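Local coordinates for protein putrescine aminotransferase (Halomonas elongata DSM 2581, PDB 6GWI) that probably catalyses the pyridoxal-5'-phosphate-dependent transfer of amino groups, with putrescine a likely amine donor, as a class-III aminotransferase, at residues Arg146-His151 with Ile180-Trp185; Lys285-Gly290 with Lys332-Leu337. All coordinates share one frame; numbering follows the deposited sequence.

Interaction 1. Residues Arg146-His151 with Ile180-Trp185. With PLP (pyridoxal-5'-phosphate), chain D.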
# COMPACT_ATOMS: atom_id res chain seq x y z
N ARG B 146 -19.18 3.71 -9.64
CA ARG B 146 -19.90 4.92 -9.98
C ARG B 146 -18.93 6.00 -10.45
O ARG B 146 -17.78 6.07 -10.00
CB ARG B 146 -20.71 5.44 -8.78
CG ARG B 146 -21.74 4.44 -8.28
CD ARG B 146 -22.57 4.98 -7.12
NE ARG B 146 -21.74 5.42 -6.00
CZ ARG B 146 -22.22 5.77 -4.81
NH1 ARG B 146 -23.52 5.72 -4.57
NH2 ARG B 146 -21.39 6.16 -3.85
N GLU B 147 -19.41 6.82 -11.37
CA GLU B 147 -18.68 8.01 -11.77
C GLU B 147 -18.45 8.91 -10.56
O GLU B 147 -19.30 9.01 -9.66
CB GLU B 147 -19.45 8.75 -12.87
CG GLU B 147 -19.36 8.06 -14.23
CD GLU B 147 -17.97 8.14 -14.83
OE1 GLU B 147 -17.17 9.00 -14.39
OE2 GLU B 147 -17.67 7.36 -15.76
N ASN B 148 -17.27 9.53 -10.52
CA ASN B 148 -16.84 10.40 -9.43
C ASN B 148 -16.66 9.64 -8.11
O ASN B 148 -16.61 10.26 -7.04
CB ASN B 148 -17.82 11.56 -9.22
CG ASN B 148 -17.21 12.68 -8.40
OD1 ASN B 148 -16.02 12.99 -8.52
ND2 ASN B 148 -18.02 13.29 -7.55
N ALA B 149 -16.57 8.32 -8.17
CA ALA B 149 -16.19 7.55 -7.00
C ALA B 149 -14.67 7.57 -6.85
O ALA B 149 -13.92 7.75 -7.81
CB ALA B 149 -16.68 6.11 -7.10
N TYR B 150 -14.21 7.36 -5.62
CA TYR B 150 -12.79 7.24 -5.33
C TYR B 150 -12.57 5.95 -4.55
O TYR B 150 -13.19 5.74 -3.50
CB TYR B 150 -12.25 8.44 -4.56
CG TYR B 150 -10.75 8.40 -4.44
CD1 TYR B 150 -9.95 8.85 -5.47
CD2 TYR B 150 -10.13 7.89 -3.30
CE1 TYR B 150 -8.57 8.80 -5.39
CE2 TYR B 150 -8.75 7.84 -3.20
CZ TYR B 150 -7.98 8.30 -4.25
OH TYR B 150 -6.60 8.26 -4.19
N HIS B 151 -11.71 5.08 -5.09
CA HIS B 151 -11.39 3.82 -4.44
C HIS B 151 -9.88 3.59 -4.37
O HIS B 151 -9.44 2.44 -4.25
CB HIS B 151 -12.07 2.66 -5.17
CG HIS B 151 -13.57 2.75 -5.16
ND1 HIS B 151 -14.31 2.67 -4.00
CD2 HIS B 151 -14.46 2.93 -6.16
CE1 HIS B 151 -15.59 2.80 -4.29
NE2 HIS B 151 -15.71 2.96 -5.59
N ILE B 180 -21.60 3.66 -13.37
CA ILE B 180 -22.93 4.24 -13.49
C ILE B 180 -22.91 5.63 -12.87
O ILE B 180 -21.94 6.05 -12.23
CB ILE B 180 -24.00 3.35 -12.82
CG1 ILE B 180 -23.73 3.21 -11.32
CG2 ILE B 180 -24.05 1.99 -13.49
CD1 ILE B 180 -24.77 2.43 -10.56
N ARG B 181 -24.01 6.35 -13.05
CA ARG B 181 -24.12 7.73 -12.58
C ARG B 181 -24.11 7.78 -11.05
O ARG B 181 -24.45 6.82 -10.36
CB ARG B 181 -25.39 8.37 -13.12
CG ARG B 181 -26.66 7.70 -12.61
CD ARG B 181 -27.90 8.21 -13.34
NE ARG B 181 -28.05 9.66 -13.23
CZ ARG B 181 -29.00 10.35 -13.85
NH1 ARG B 181 -29.89 9.73 -14.61
NH2 ARG B 181 -29.07 11.67 -13.70
N GLN B 182 -23.71 8.97 -10.52
CA GLN B 182 -23.58 9.17 -9.08
C GLN B 182 -24.83 9.83 -8.51
O GLN B 182 -25.45 10.67 -9.16
CB GLN B 182 -22.36 10.05 -8.77
CG GLN B 182 -22.38 11.40 -9.48
CD GLN B 182 -21.33 12.36 -8.96
OE1 GLN B 182 -20.76 12.16 -7.89
NE2 GLN B 182 -21.09 13.43 -9.71
N PRO B 183 -25.21 9.50 -7.27
CA PRO B 183 -26.42 10.12 -6.67
C PRO B 183 -26.16 11.52 -6.12
O PRO B 183 -26.39 11.81 -4.95
CB PRO B 183 -26.79 9.11 -5.58
CG PRO B 183 -25.48 8.53 -5.15
CD PRO B 183 -24.63 8.46 -6.39
N TYR B 184 -25.71 12.42 -7.00
CA TYR B 184 -25.37 13.79 -6.64
C TYR B 184 -26.51 14.72 -7.06
O TYR B 184 -26.53 15.24 -8.17
CB TYR B 184 -24.06 14.19 -7.32
CG TYR B 184 -23.55 15.58 -6.99
CD1 TYR B 184 -23.97 16.26 -5.85
CD2 TYR B 184 -22.62 16.20 -7.81
CE1 TYR B 184 -23.49 17.52 -5.55
CE2 TYR B 184 -22.13 17.46 -7.52
CZ TYR B 184 -22.57 18.11 -6.39
OH TYR B 184 -22.08 19.37 -6.11
N TRP B 185 -27.44 14.96 -6.14
CA TRP B 185 -28.65 15.69 -6.50
C TRP B 185 -28.34 17.13 -6.90
O TRP B 185 -28.84 17.62 -7.93
CB TRP B 185 -29.66 15.67 -5.35
CG TRP B 185 -30.93 16.40 -5.70
CD1 TRP B 185 -31.97 15.92 -6.45
CD2 TRP B 185 -31.29 17.74 -5.34
NE1 TRP B 185 -32.95 16.87 -6.57
CE2 TRP B 185 -32.56 18.00 -5.90
CE3 TRP B 185 -30.66 18.74 -4.60
CZ2 TRP B 185 -33.21 19.22 -5.74
CZ3 TRP B 185 -31.32 19.96 -4.43
CH2 TRP B 185 -32.58 20.18 -5.00
N1 PLP D . -11.33 4.44 -0.77
C2 PLP D . -11.85 5.64 -0.34
C2A PLP D . -13.34 5.81 -0.22
C3 PLP D . -10.99 6.70 -0.03
O3 PLP D . -11.53 7.88 0.39
C4 PLP D . -9.61 6.55 -0.12
C4A PLP D . -8.75 7.38 0.80
C5 PLP D . -9.10 5.32 -0.56
C6 PLP D . -9.96 4.28 -0.88
C5A PLP D . -7.61 5.09 -0.71
O4P PLP D . -6.97 4.89 0.53
P PLP D . -5.37 5.07 0.61
O1P PLP D . -4.72 4.09 -0.34
O2P PLP D . -4.92 4.82 2.03
O3P PLP D . -5.02 6.47 0.21
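The guanidinium of Arg146 lies across the ring of Pro183, whose CD covers one of its faces, with NH1 3.5 Å from CG of Pro183. A bend at chi3 (-56°) turns the arginine tip onto the proline, while nearer the backbone its CG rests on CG1 of Ile180. NH1 is also hydrogen-bonded to Tyr238. In the backbone, strands 142-146 and 177-180 run parallel, and N of Glu147 donates to O of Ile180 (2.8 Å) in a nearly straight bond. A type II turn from Arg146 to Ala149 brings the amide of Asn148 to Gln182, ND2 donating to OE1 at 3.0 Å. The amide planes stand 80° apart; OE1 lies in the plane of the Asn148 amide, whereas ND2 is tilted 24° from the Gln182 carbonyl plane. OE1 also accepts from Gln226, NE2 donates to Glu188, and ND2 also bonds O of Gly229. A leucine in place of Gln182 would probably cost Asn148 and Gln226 a shared acceptor and Glu188 its amide donor. Tyr150 presents a ring edge to PLP, CE2 lying 3.4 Å from its C4. Hydrogen bonds at the strand ends and turn are thus likely to hold the start of the loop running into the cofactor pocket.

Interaction 2. Residues Lys285-Gly290 with Lys332-Leu337. With PLP (pyridoxal-5'-phosphate), chain D.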
# COMPACT_ATOMS: atom_id res chain seq x y z
N LYS B 285 -7.54 4.73 6.89
CA LYS B 285 -7.73 6.08 7.42
C LYS B 285 -8.06 6.08 8.91
O LYS B 285 -7.16 5.94 9.74
CB LYS B 285 -8.80 6.82 6.60
CG LYS B 285 -8.29 7.25 5.21
CD LYS B 285 -9.28 8.12 4.46
CE LYS B 285 -8.69 8.68 3.14
NZ LYS B 285 -8.90 7.81 1.94
N GLY B 286 -9.34 6.25 9.26
CA GLY B 286 -9.71 6.36 10.66
C GLY B 286 -9.43 5.12 11.49
O GLY B 286 -9.47 5.20 12.73
N LEU B 287 -9.15 3.99 10.84
CA LEU B 287 -8.82 2.75 11.54
C LEU B 287 -7.76 2.96 12.61
O LEU B 287 -7.80 2.31 13.67
CB LEU B 287 -8.36 1.71 10.52
CG LEU B 287 -7.84 0.37 11.04
CD1 LEU B 287 -8.85 -0.30 11.96
CD2 LEU B 287 -7.49 -0.52 9.85
N SER B 288 -6.80 3.84 12.35
CA SER B 288 -5.70 4.11 13.27
C SER B 288 -5.61 5.59 13.64
O SER B 288 -4.59 6.03 14.17
CB SER B 288 -4.38 3.65 12.65
OG SER B 288 -4.12 4.35 11.45
N SER B 289 -6.67 6.36 13.37
CA SER B 289 -6.62 7.82 13.43
C SER B 289 -5.43 8.35 12.63
O SER B 289 -4.92 9.44 12.90
CB SER B 289 -6.57 8.34 14.87
OG SER B 289 -7.84 8.27 15.49
N GLY B 290 -4.99 7.59 11.64
CA GLY B 290 -3.87 7.98 10.81
C GLY B 290 -2.52 7.95 11.48
O GLY B 290 -1.52 8.28 10.83
N LYS B 332 -5.54 0.15 19.84
CA LYS B 332 -5.73 1.12 20.92
C LYS B 332 -6.67 2.23 20.48
O LYS B 332 -7.50 2.69 21.27
CB LYS B 332 -4.38 1.69 21.35
CG LYS B 332 -4.41 2.45 22.66
CD LYS B 332 -4.83 1.53 23.80
CE LYS B 332 -4.22 1.93 25.13
NZ LYS B 332 -4.85 1.20 26.27
N ASN B 333 -6.56 2.66 19.22
CA ASN B 333 -7.47 3.67 18.69
C ASN B 333 -8.92 3.21 18.77
O ASN B 333 -9.79 3.95 19.24
CB ASN B 333 -7.07 4.00 17.25
CG ASN B 333 -8.03 4.97 16.58
OD1 ASN B 333 -8.09 6.14 16.94
ND2 ASN B 333 -8.78 4.48 15.60
N LEU B 334 -9.20 1.97 18.33
CA LEU B 334 -10.56 1.46 18.42
C LEU B 334 -11.03 1.37 19.87
O LEU B 334 -12.18 1.72 20.17
CB LEU B 334 -10.65 0.08 17.76
CG LEU B 334 -10.30 0.01 16.27
CD1 LEU B 334 -10.39 -1.43 15.80
CD2 LEU B 334 -11.22 0.90 15.45
N GLU B 335 -10.17 0.89 20.78
CA GLU B 335 -10.56 0.79 22.18
C GLU B 335 -10.91 2.15 22.76
O GLU B 335 -11.85 2.27 23.57
CB GLU B 335 -9.43 0.14 22.99
CG GLU B 335 -9.24 -1.34 22.73
CD GLU B 335 -7.91 -1.86 23.26
OE1 GLU B 335 -7.05 -1.05 23.63
OE2 GLU B 335 -7.73 -3.10 23.29
N LEU B 336 -10.16 3.19 22.38
CA LEU B 336 -10.44 4.53 22.87
C LEU B 336 -11.73 5.08 22.26
O LEU B 336 -12.58 5.63 22.97
CB LEU B 336 -9.27 5.46 22.55
CG LEU B 336 -7.99 5.20 23.36
CD1 LEU B 336 -6.83 5.99 22.76
CD2 LEU B 336 -8.20 5.57 24.82
N LEU B 337 -11.89 4.93 20.94
CA LEU B 337 -13.11 5.38 20.29
C LEU B 337 -14.33 4.79 20.98
O LEU B 337 -15.34 5.47 21.18
CB LEU B 337 -13.11 4.99 18.82
CG LEU B 337 -12.27 5.83 17.86
CD1 LEU B 337 -12.13 5.13 16.52
CD2 LEU B 337 -12.88 7.21 17.69
N1 PLP D . -11.33 4.44 -0.77
C2 PLP D . -11.85 5.64 -0.34
C2A PLP D . -13.34 5.81 -0.22
C3 PLP D . -10.99 6.70 -0.03
O3 PLP D . -11.53 7.88 0.39
C4 PLP D . -9.61 6.55 -0.12
C4A PLP D . -8.75 7.38 0.80
C5 PLP D . -9.10 5.32 -0.56
C6 PLP D . -9.96 4.28 -0.88
C5A PLP D . -7.61 5.09 -0.71
O4P PLP D . -6.97 4.89 0.53
P PLP D . -5.37 5.07 0.61
O1P PLP D . -4.72 4.09 -0.34
O2P PLP D . -4.92 4.82 2.03
O3P PLP D . -5.02 6.47 0.21
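The contact lies behind the cofactor site, where Lys285 carries pyridoxal-5'-phosphate as an internal aldimine, its NZ joined covalently to C4A of PLP at 1.2 Å. The lysine chain runs extended as far as CE and bends at chi4 (89°) to meet the cofactor. Its backbone leads into the short 3-10 turn Gly286-Leu287, and this turn and the residues just after it meet helix 324-339. Asn333 does most of the joining. With CG anti to its backbone N (chi1 176°), its amide reaches from the helix to the turn, where ND2 gives two weak hydrogen bonds, to O of Gly286 at 3.0 Å and to O of Leu287 at 3.1 Å. The other end is used as well: OG of Ser289 donates to OD1 of Asn333 at 2.6 Å, approaching from above the carbonyl plane, 40° out of it. Bonds at both ends, though weak on the ND2 side, would disfavour a flip of the amide. OG of Ser289 also accepts from the backbone N of Leu61.

In the fold-type I architecture of class-III aminotransferases, the cofactor lysine sits in a loop after a strand, here 280-283, and helix 324-339 packs against this loop on the side remote from PLP. Next to the amide the contact is apolar, with CD1 of Leu287 4.3 Å from CD1 of Leu334. Both leucines also pack on Leu100 of helix 91-103. The loop borders the dimer interface too: Lys285 packs on Thr319 of the second subunit, and Thr319 OG1 is hydrogen-bonded to PLP.

Overall arrangement
Interactions 1 and 2 lie on opposite sides of the chain's centre, their own centres about 28 Å apart, and each includes a segment that touches PLP. Interaction 1 is partly buried, with Glu147 exposed; it joins the ends of two neighbouring strands of the parallel sheet and the loops that follow them. All the touching residues of interaction 2 are buried, and there a helix meets the loop of the cofactor lysine. The chemistry differs accordingly: paired side-chain amides and an arginine on a proline in 146-151 with 180-185, against one asparagine spanning backbone carbonyls and a serine, flanked by leucines, in 285-290 with 332-337.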